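Long-range contacts in extracellular protein containing a SCP domain (Bacillus anthracis, PDB 4IFA), which is of unknown function but is extracellular and joins a CAP-associated N-terminal domain to an SCP (CAP) domain of the cysteine-rich secretory protein family: residues E68-E73 with Y84-A89; E155-P160 with L168-F173; F284-E289 with L315-F320. All blocks are in the same frame, centred on the assembly; numbering follows the deposited sequence. Where two conformers were deposited one is given.

Contact 1 of 3, residues E68-E73 with Y84-A89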
loop_
_atom_site.group_PDB
_atom_site.type_symbol
_atom_site.label_atom_id
_atom_site.label_comp_id
_atom_site.label_asym_id
_atom_site.label_seq_id
_atom_site.Cartn_x
_atom_site.Cartn_y
_atom_site.Cartn_z
ATOM N N GLU A 68 7.304 13.586 14.948
ATOM C CA GLU A 68 8.167 13.404 13.797
ATOM C C GLU A 68 7.923 12.013 13.223
ATOM O O GLU A 68 7.802 11.041 13.980
ATOM C CB GLU A 68 9.656 13.550 14.159
ATOM C CG GLU A 68 10.158 14.972 14.438
ATOM C CD GLU A 68 10.318 15.857 13.186
ATOM O OE1 GLU A 68 10.216 15.366 12.035
ATOM O OE2 GLU A 68 10.572 17.083 13.365
ATOM N N PRO A 69 7.800 11.915 11.883
ATOM C CA PRO A 69 7.672 10.608 11.283
ATOM C C PRO A 69 8.977 9.812 11.409
ATOM O O PRO A 69 10.048 10.387 11.648
ATOM C CB PRO A 69 7.414 10.931 9.811
ATOM C CG PRO A 69 8.057 12.223 9.574
ATOM C CD PRO A 69 7.995 12.974 10.871
ATOM N N SER A 70 8.872 8.500 11.241
ATOM C CA SER A 70 10.035 7.618 11.260
ATOM C C SER A 70 10.898 7.876 10.036
ATOM O O SER A 70 12.121 8.070 10.146
ATOM C CB SER A 70 9.575 6.164 11.221
ATOM O OG SER A 70 8.499 5.963 12.120
ATOM N N ARG A 71 10.231 7.930 8.881
ATOM C CA ARG A 71 10.871 8.058 7.556
ATOM C C ARG A 71 10.121 9.132 6.767
ATOM O O ARG A 71 8.897 9.257 6.903
ATOM C CB ARG A 71 10.688 6.760 6.684
ATOM C CG ARG A 71 11.356 5.548 7.160
ATOM C CD ARG A 71 11.732 4.633 5.998
ATOM N NE ARG A 71 10.634 4.348 5.076
ATOM C CZ ARG A 71 9.617 3.545 5.369
ATOM N NH1 ARG A 71 8.668 3.303 4.472
ATOM N NH2 ARG A 71 9.540 2.967 6.553
ATOM N N ILE A 72 10.848 9.839 5.910
ATOM C CA ILE A 72 10.267 10.735 4.899
ATOM C C ILE A 72 10.889 10.283 3.571
ATOM O O ILE A 72 12.126 10.162 3.464
ATOM C CB ILE A 72 10.527 12.216 5.136
ATOM C CG1 ILE A 72 9.813 12.674 6.415
ATOM C CG2 ILE A 72 9.991 13.015 3.936
ATOM C CD1 ILE A 72 10.191 14.125 6.861
ATOM N N GLU A 73 10.053 10.031 2.569
ATOM C CA GLU A 73 10.525 9.531 1.274
ATOM C C GLU A 73 9.606 10.014 0.152
ATOM O O GLU A 73 8.409 10.181 0.377
ATOM C CB GLU A 73 10.595 8.005 1.303
ATOM C CG GLU A 73 9.262 7.288 1.605
ATOM C CD GLU A 73 9.418 5.914 2.229
ATOM O OE1 GLU A 73 10.553 5.515 2.592
ATOM O OE2 GLU A 73 8.379 5.233 2.366
ATOM N N TYR A 84 4.748 6.648 9.675
ATOM C CA TYR A 84 4.663 6.349 11.100
ATOM C C TYR A 84 4.495 4.834 11.261
ATOM O O TYR A 84 3.378 4.333 11.360
ATOM C CB TYR A 84 3.481 7.110 11.726
ATOM C CG TYR A 84 3.692 8.607 11.681
ATOM C CD1 TYR A 84 4.237 9.292 12.754
ATOM C CD2 TYR A 84 3.363 9.343 10.534
ATOM C CE1 TYR A 84 4.473 10.678 12.703
ATOM C CE2 TYR A 84 3.596 10.712 10.462
ATOM C CZ TYR A 84 4.112 11.381 11.549
ATOM O OH TYR A 84 4.334 12.746 11.469
ATOM N N ASN A 85 5.629 4.144 11.288
ATOM C CA ASN A 85 5.622 2.663 11.290
ATOM C C ASN A 85 6.206 2.026 12.534
ATOM O O ASN A 85 6.368 0.817 12.550
ATOM C CB ASN A 85 6.424 2.140 10.084
ATOM C CG ASN A 85 7.900 2.441 10.199
ATOM O OD1 ASN A 85 8.283 3.324 10.961
ATOM N ND2 ASN A 85 8.752 1.733 9.458
ATOM N N GLN A 86 6.481 2.775 13.580
ATOM C CA GLN A 86 7.153 2.145 14.737
ATOM C C GLN A 86 6.252 1.263 15.606
ATOM O O GLN A 86 6.744 0.446 16.395
ATOM C CB GLN A 86 7.977 3.164 15.529
ATOM C CG GLN A 86 9.139 3.791 14.694
ATOM C CD GLN A 86 10.194 2.779 14.177
ATOM O OE1 GLN A 86 10.868 2.106 14.971
ATOM N NE2 GLN A 86 10.359 2.698 12.847
ATOM N N ASP A 87 4.943 1.406 15.434
ATOM C CA ASP A 87 3.978 0.570 16.109
ATOM C C ASP A 87 3.049 0.074 15.026
ATOM O O ASP A 87 2.209 0.828 14.494
ATOM C CB ASP A 87 3.213 1.377 17.162
ATOM C CG ASP A 87 2.153 0.559 17.888
ATOM O OD1 ASP A 87 1.773 -0.550 17.449
ATOM O OD2 ASP A 87 1.703 1.072 18.952
ATOM N N LEU A 88 3.132 -1.225 14.722
ATOM C CA LEU A 88 2.313 -1.781 13.636
ATOM C C LEU A 88 0.807 -1.645 13.864
ATOM O O LEU A 88 0.069 -1.539 12.887
ATOM C CB LEU A 88 2.697 -3.226 13.271
ATOM C CG LEU A 88 4.082 -3.404 12.611
ATOM C CD1 LEU A 88 4.211 -4.858 12.136
ATOM C CD2 LEU A 88 4.414 -2.399 11.451
ATOM N N ALA A 89 0.359 -1.587 15.119
ATOM C CA ALA A 89 -1.073 -1.418 15.429
ATOM C C ALA A 89 -1.592 -0.024 15.093
ATOM O O ALA A 89 -2.807 0.208 15.013
ATOM C CB ALA A 89 -1.326 -1.711 16.907
HETATM O O HOH W 1 6.389 5.945 13.899
#
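P69 lies over one face of the Y84 ring: its CA sits 3.8 Å from the ring centroid, 25° off the normal, in a CH-pi contact displaced toward the CE1 rim. The proline ring follows, with CB 3.8 Å from Y84 CZ. Proline suits the place because it offers a rigid apolar surface and CH groups made slightly positive by the neighbouring nitrogen, while a tyrosine ring supplies the pi face.

One residue on, S70 turns its side chain to the other segment, and in one of its two conformers OG donates to N85 OD1 at 2.9 Å, tilted 18° from the carbonyl plane. With CG between the backbone N and the carbonyl carbon (chi1 68°), N85 brings its amide to S70; D226 takes ND2, leaving OD1 for the serine. The same OD1 takes a second bond, from Q86 NE2 at 2.9 Å, above the amide plane. A water then donates to S70 OG and accepts from Q86 N.

The contact lies where edge strand 71-74 pairs with strand 80-84, and S70 and R71 both face V83 in a classic beta bulge.

Farther out, Y84 OH is held by G67 O, and the ring meets W66 edge-to-face. N85 ND2 lies at the edge of the R71 guanidinium, 3.3 Å from NH2; two donors cannot bond each other, and R71 makes a long, weak ion pair with D226 of helix 210-234. A salt bridge to E73 holds R71 side-on, NE reaching OE1 at 2.7 Å and NH1 reaching OE2 at 2.9 Å, and Q223 of the same helix bonds E73.

Contact 2 of 3, residues E155-P160 with L168-F173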
loop_
_atom_site.group_PDB
_atom_site.type_symbol
_atom_site.label_atom_id
_atom_site.label_comp_id
_atom_site.label_asym_id
_atom_site.label_seq_id
_atom_site.Cartn_x
_atom_site.Cartn_y
_atom_site.Cartn_z
ATOM N N GLU A 155 -13.205 -5.087 -3.904
ATOM C CA GLU A 155 -11.869 -5.053 -3.318
ATOM C C GLU A 155 -11.318 -3.706 -2.903
ATOM O O GLU A 155 -10.490 -3.662 -1.987
ATOM C CB GLU A 155 -10.839 -5.726 -4.280
ATOM C CG GLU A 155 -11.208 -7.194 -4.524
ATOM C CD GLU A 155 -10.258 -7.951 -5.443
ATOM O OE1 GLU A 155 -9.270 -7.366 -5.938
ATOM O OE2 GLU A 155 -10.558 -9.136 -5.704
ATOM N N GLN A 156 -11.695 -2.635 -3.605
ATOM C CA GLN A 156 -11.137 -1.306 -3.359
ATOM C C GLN A 156 -12.043 -0.170 -3.828
ATOM O O GLN A 156 -11.625 0.689 -4.613
ATOM C CB GLN A 156 -9.743 -1.197 -3.985
ATOM C CG GLN A 156 -9.728 -1.611 -5.467
ATOM C CD GLN A 156 -8.459 -1.234 -6.199
ATOM O OE1 GLN A 156 -7.973 -0.114 -6.070
ATOM N NE2 GLN A 156 -7.964 -2.143 -7.039
ATOM N N PRO A 157 -13.299 -0.170 -3.332
ATOM C CA PRO A 157 -14.259 0.859 -3.718
ATOM C C PRO A 157 -13.858 2.258 -3.184
ATOM O O PRO A 157 -13.008 2.379 -2.299
ATOM C CB PRO A 157 -15.575 0.372 -3.071
ATOM C CG PRO A 157 -15.108 -0.387 -1.879
ATOM C CD PRO A 157 -13.897 -1.123 -2.370
ATOM N N LEU A 158 -14.526 3.284 -3.719
ATOM C CA LEU A 158 -14.281 4.697 -3.386
ATOM C C LEU A 158 -15.533 5.358 -2.818
ATOM O O LEU A 158 -16.628 5.204 -3.374
ATOM C CB LEU A 158 -13.844 5.462 -4.643
ATOM C CG LEU A 158 -13.115 6.772 -4.340
ATOM C CD1 LEU A 158 -11.665 6.538 -3.814
ATOM C CD2 LEU A 158 -13.109 7.685 -5.579
ATOM N N VAL A 159 -15.383 6.088 -1.710
ATOM C CA VAL A 159 -16.502 6.793 -1.062
ATOM C C VAL A 159 -16.103 8.256 -0.863
ATOM O O VAL A 159 -14.974 8.543 -0.460
ATOM C CB VAL A 159 -16.902 6.128 0.292
ATOM C CG1 VAL A 159 -15.810 6.277 1.310
ATOM C CG2 VAL A 159 -18.218 6.695 0.847
ATOM N N PRO A 160 -17.029 9.191 -1.142
ATOM C CA PRO A 160 -16.717 10.597 -0.991
ATOM C C PRO A 160 -16.648 10.962 0.489
ATOM O O PRO A 160 -17.406 10.393 1.297
ATOM C CB PRO A 160 -17.914 11.292 -1.671
ATOM C CG PRO A 160 -19.014 10.292 -1.637
ATOM C CD PRO A 160 -18.392 8.963 -1.679
ATOM N N LEU A 168 -11.328 2.281 0.028
ATOM C CA LEU A 168 -11.499 1.291 1.103
ATOM C C LEU A 168 -10.961 -0.041 0.626
ATOM O O LEU A 168 -11.600 -0.721 -0.169
ATOM C CB LEU A 168 -12.973 1.192 1.510
ATOM C CG LEU A 168 -13.679 2.510 1.870
ATOM C CD1 LEU A 168 -15.172 2.240 2.150
ATOM C CD2 LEU A 168 -13.027 3.170 3.058
ATOM N N TYR A 169 -9.788 -0.422 1.130
ATOM C CA TYR A 169 -9.145 -1.647 0.690
ATOM C C TYR A 169 -9.640 -2.832 1.513
ATOM O O TYR A 169 -9.516 -2.859 2.743
ATOM C CB TYR A 169 -7.629 -1.540 0.800
ATOM C CG TYR A 169 -6.926 -0.746 -0.282
ATOM C CD1 TYR A 169 -6.854 -1.231 -1.583
ATOM C CD2 TYR A 169 -6.249 0.444 -0.001
ATOM C CE1 TYR A 169 -6.177 -0.572 -2.572
ATOM C CE2 TYR A 169 -5.542 1.101 -0.994
ATOM C CZ TYR A 169 -5.516 0.597 -2.262
ATOM O OH TYR A 169 -4.765 1.186 -3.270
ATOM N N PHE A 170 -10.184 -3.826 0.811
ATOM C CA PHE A 170 -10.677 -5.064 1.426
ATOM C C PHE A 170 -9.810 -6.270 1.050
ATOM O O PHE A 170 -9.216 -6.311 -0.024
ATOM C CB PHE A 170 -12.096 -5.359 0.957
ATOM C CG PHE A 170 -13.122 -4.485 1.572
ATOM C CD1 PHE A 170 -13.724 -4.843 2.768
ATOM C CD2 PHE A 170 -13.452 -3.268 1.003
ATOM C CE1 PHE A 170 -14.662 -3.986 3.389
ATOM C CE2 PHE A 170 -14.369 -2.433 1.605
ATOM C CZ PHE A 170 -14.959 -2.784 2.793
ATOM N N ASP A 171 -9.803 -7.240 1.951
ATOM C CA ASP A 171 -9.394 -8.597 1.664
ATOM C C ASP A 171 -10.696 -9.291 1.277
ATOM O O ASP A 171 -11.550 -9.521 2.135
ATOM C CB ASP A 171 -8.801 -9.204 2.937
ATOM C CG ASP A 171 -8.415 -10.651 2.757
ATOM O OD1 ASP A 171 -9.063 -11.375 1.960
ATOM O OD2 ASP A 171 -7.399 -11.063 3.371
ATOM N N HIS A 172 -10.888 -9.555 -0.009
ATOM C CA HIS A 172 -12.182 -10.125 -0.468
ATOM C C HIS A 172 -12.362 -11.546 -0.032
ATOM O O HIS A 172 -13.486 -12.079 -0.117
ATOM C CB HIS A 172 -12.406 -10.016 -1.981
ATOM C CG HIS A 172 -11.814 -11.130 -2.781
ATOM N ND1 HIS A 172 -10.494 -11.151 -3.176
ATOM C CD2 HIS A 172 -12.379 -12.249 -3.301
ATOM C CE1 HIS A 172 -10.266 -12.244 -3.883
ATOM N NE2 HIS A 172 -11.400 -12.928 -3.985
ATOM N N PHE A 173 -11.291 -12.218 0.393
ATOM C CA PHE A 173 -11.437 -13.632 0.846
ATOM C C PHE A 173 -12.037 -13.666 2.250
ATOM O O PHE A 173 -12.812 -14.570 2.562
ATOM C CB PHE A 173 -10.089 -14.367 0.843
ATOM C CG PHE A 173 -9.481 -14.510 -0.530
ATOM C CD1 PHE A 173 -10.045 -15.350 -1.459
ATOM C CD2 PHE A 173 -8.302 -13.854 -0.857
ATOM C CE1 PHE A 173 -9.485 -15.512 -2.705
ATOM C CE2 PHE A 173 -7.733 -14.014 -2.112
ATOM C CZ PHE A 173 -8.312 -14.831 -3.024
HETATM O O HOH W 2 -5.276 0.022 -5.793
#
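E155 and L168 lose the most surface to this contact, with P157 next, and the backbone bonds that join the two segments run through all three. E155, the last residue of helix 150-155, gives its carbonyl O to F170 N at 2.8 Å, the N-H nearly straight at 175°. Two residues on, P157 O takes L168 N at 2.9 Å; proline, having no N-H to offer, pairs here through its carbonyl. Between these bonds Q156 CA approaches L168 O to 3.3 Å in a CA-H...O contact.

The side chain of E155, extended beyond CG, runs beside H172, pointing the same way. Its OE2 lies over one face of the imidazole, 3.2 Å from H172 ND1, but the angle is too poor for a hydrogen bond; ND1 is instead bonded to N307. The carboxylate and ring planes are 22° apart.

P157 CD lies at the edge of the F170 ring, 4.0 Å from CD2. L168 extends the apolar surface with a branched side chain whose CD1 lies 4.2 Å from V159 CG1 in one of the two valine conformers. On the other face of the hairpin Q156 lies alongside Y169, and a water donates to Q156 OE1 and also bonds to Y169 OH, which has R181 as a further partner.

The segments run antiparallel, 155° apart end to end. After helix 150-155 the chain takes two residues, Q156 and P157, to reach edge strand 158-161 of the beta hairpin 158-161 and 164-171, at one border of the seven-stranded antiparallel sheet of the CAP-associated N-terminal region.

Contact 3 of 3, residues F284-E289 with L315-F320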
loop_
_atom_site.group_PDB
_atom_site.type_symbol
_atom_site.label_atom_id
_atom_site.label_comp_id
_atom_site.label_asym_id
_atom_site.label_seq_id
_atom_site.Cartn_x
_atom_site.Cartn_y
_atom_site.Cartn_z
ATOM N N PHE A 284 19.437 -20.484 1.109
ATOM C CA PHE A 284 18.098 -20.581 1.664
ATOM C C PHE A 284 17.652 -22.040 1.714
ATOM O O PHE A 284 18.100 -22.862 0.916
ATOM C CB PHE A 284 17.136 -19.706 0.808
ATOM C CG PHE A 284 17.122 -20.084 -0.639
ATOM C CD1 PHE A 284 16.193 -20.973 -1.120
ATOM C CD2 PHE A 284 18.080 -19.579 -1.515
ATOM C CE1 PHE A 284 16.177 -21.336 -2.450
ATOM C CE2 PHE A 284 18.084 -19.953 -2.847
ATOM C CZ PHE A 284 17.126 -20.846 -3.307
ATOM N N GLN A 285 16.762 -22.326 2.665
ATOM C CA GLN A 285 16.131 -23.624 2.815
ATOM C C GLN A 285 14.919 -23.697 1.916
ATOM O O GLN A 285 14.549 -24.756 1.450
ATOM C CB GLN A 285 15.679 -23.795 4.271
ATOM C CG GLN A 285 16.836 -23.889 5.244
ATOM C CD GLN A 285 16.369 -23.953 6.674
ATOM O OE1 GLN A 285 15.250 -24.384 6.946
ATOM N NE2 GLN A 285 17.265 -23.639 7.602
ATOM N N LEU A 286 14.306 -22.544 1.656
ATOM C CA LEU A 286 13.086 -22.439 0.842
ATOM C C LEU A 286 12.942 -20.999 0.350
ATOM O O LEU A 286 13.369 -20.059 1.046
ATOM C CB LEU A 286 11.867 -22.760 1.696
ATOM C CG LEU A 286 10.574 -23.038 0.952
ATOM C CD1 LEU A 286 10.672 -24.434 0.317
ATOM C CD2 LEU A 286 9.358 -22.963 1.866
ATOM N N ALA A 287 12.319 -20.819 -0.820
ATOM C CA ALA A 287 12.108 -19.503 -1.408
ATOM C C ALA A 287 10.761 -19.438 -2.114
ATOM O O ALA A 287 10.214 -20.461 -2.556
ATOM C CB ALA A 287 13.202 -19.139 -2.380
ATOM N N GLY A 288 10.240 -18.232 -2.196
ATOM C CA GLY A 288 8.999 -17.949 -2.935
ATOM C C GLY A 288 9.046 -16.546 -3.497
ATOM O O GLY A 288 9.809 -15.718 -3.038
ATOM N N GLU A 289 8.221 -16.287 -4.510
ATOM C CA GLU A 289 8.210 -14.978 -5.160
ATOM C C GLU A 289 6.821 -14.505 -5.527
ATOM O O GLU A 289 6.039 -15.280 -6.047
ATOM C CB GLU A 289 9.024 -15.037 -6.448
ATOM C CG GLU A 289 8.968 -13.799 -7.352
ATOM C CD GLU A 289 9.979 -13.918 -8.474
ATOM O OE1 GLU A 289 9.658 -14.553 -9.512
ATOM O OE2 GLU A 289 11.091 -13.402 -8.284
ATOM N N LEU A 315 2.429 -14.860 1.014
ATOM C CA LEU A 315 2.265 -13.939 2.138
ATOM C C LEU A 315 2.016 -14.638 3.447
ATOM O O LEU A 315 2.507 -14.239 4.491
ATOM C CB LEU A 315 1.093 -12.990 1.886
ATOM C CG LEU A 315 1.297 -11.975 0.772
ATOM C CD1 LEU A 315 -0.043 -11.273 0.461
ATOM C CD2 LEU A 315 2.351 -10.906 1.062
ATOM N N LEU A 316 1.242 -15.719 3.394
ATOM C CA LEU A 316 0.761 -16.389 4.607
ATOM C C LEU A 316 1.511 -17.668 4.963
ATOM O O LEU A 316 1.098 -18.407 5.846
ATOM C CB LEU A 316 -0.754 -16.678 4.502
ATOM C CG LEU A 316 -1.657 -15.469 4.271
ATOM C CD1 LEU A 316 -3.123 -15.874 4.279
ATOM C CD2 LEU A 316 -1.375 -14.363 5.265
ATOM N N ASN A 317 2.645 -17.911 4.308
ATOM C CA ASN A 317 3.387 -19.137 4.569
ATOM C C ASN A 317 4.219 -19.016 5.820
ATOM O O ASN A 317 5.165 -18.243 5.867
ATOM C CB ASN A 317 4.262 -19.489 3.362
ATOM C CG ASN A 317 4.869 -20.884 3.464
ATOM O OD1 ASN A 317 4.864 -21.527 4.523
ATOM N ND2 ASN A 317 5.376 -21.374 2.336
ATOM N N GLU A 318 3.872 -19.776 6.850
ATOM C CA GLU A 318 4.615 -19.731 8.102
ATOM C C GLU A 318 6.067 -20.245 7.948
ATOM O O GLU A 318 6.939 -19.950 8.793
ATOM C CB GLU A 318 3.872 -20.535 9.192
ATOM C CG GLU A 318 4.497 -20.406 10.595
ATOM C CD GLU A 318 3.544 -20.789 11.719
ATOM O OE1 GLU A 318 2.754 -21.750 11.528
ATOM O OE2 GLU A 318 3.592 -20.139 12.799
ATOM N N GLN A 319 6.337 -21.021 6.899
ATOM C CA GLN A 319 7.698 -21.552 6.688
ATOM C C GLN A 319 8.726 -20.432 6.421
ATOM O O GLN A 319 9.924 -20.621 6.695
ATOM C CB GLN A 319 7.748 -22.544 5.512
ATOM C CG GLN A 319 6.988 -23.859 5.660
ATOM C CD GLN A 319 6.821 -24.591 4.312
ATOM O OE1 GLN A 319 6.713 -23.958 3.266
ATOM N NE2 GLN A 319 6.763 -25.933 4.342
ATOM N N PHE A 320 8.290 -19.318 5.828
ATOM C CA PHE A 320 9.192 -18.206 5.517
ATOM C C PHE A 320 9.573 -17.410 6.756
ATOM O O PHE A 320 8.744 -17.169 7.647
ATOM C CB PHE A 320 8.601 -17.278 4.472
ATOM C CG PHE A 320 8.418 -17.908 3.131
ATOM C CD1 PHE A 320 9.406 -18.710 2.562
ATOM C CD2 PHE A 320 7.275 -17.649 2.391
ATOM C CE1 PHE A 320 9.216 -19.262 1.304
ATOM C CE2 PHE A 320 7.095 -18.206 1.133
ATOM C CZ PHE A 320 8.068 -18.989 0.599
#
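L286 carries its CG anti to the backbone N (chi1 -165°), which directs it at F320, and chi2 (74°) then sets CD2 against the ring; F320, its own CG anti to the carbonyl carbon, brings CE1 and CZ to the strand. The two side chains meet at about a right angle, L286 CD2 3.7 Å from F320 CE1. This joins edge strand 286-293 of the mixed four-stranded sheet in the SCP domain to the loop between helix 309-315 and strand 322-328.

F320 fits because its flat ring can lie close to main chain as well as to leucine: CZ comes to 3.6 Å from G288 N, and CE1 to 3.8 Å from A287 C. G288, having no side chain, lets the ring come up against its backbone. Beyond the two segments F320 also meets F336 of strand 331-338, with the planes about 20° apart.

The loop is shaped by a type I turn from N317 to F320. N317 OD1 accepts from Q319 N at 2.8 Å, an Asx turn, and N317 ND2, which lies over one face of the F320 ring, donates to Q319 OE1 at 3.1 Å. Q319 OE1 also lies 3.2 Å from the methyl carbon CD2 of L286.

Contacts 1 and 2 belong to the same seven-stranded sheet but to its two opposite borders, strands 71-74 and 158-161; their centres are 24 Å apart. Contact 3 lies in the SCP part, its centre 26 Å from that of contact 1 (nearest atoms about 12 Å) and 27 Å from that of contact 2 (nearest atoms about 7 Å). Helix 210-234 borders contact 1 through D226 and Q223 and contact 3 through R232. Contact 2 reaches N307, in the loop before helix 309-315, and R312 within that helix, which leads into the loop of contact 3. There E289, bonded to H265, is consistent with the His/Glu cavity of CAP domains, whose role here is unknown.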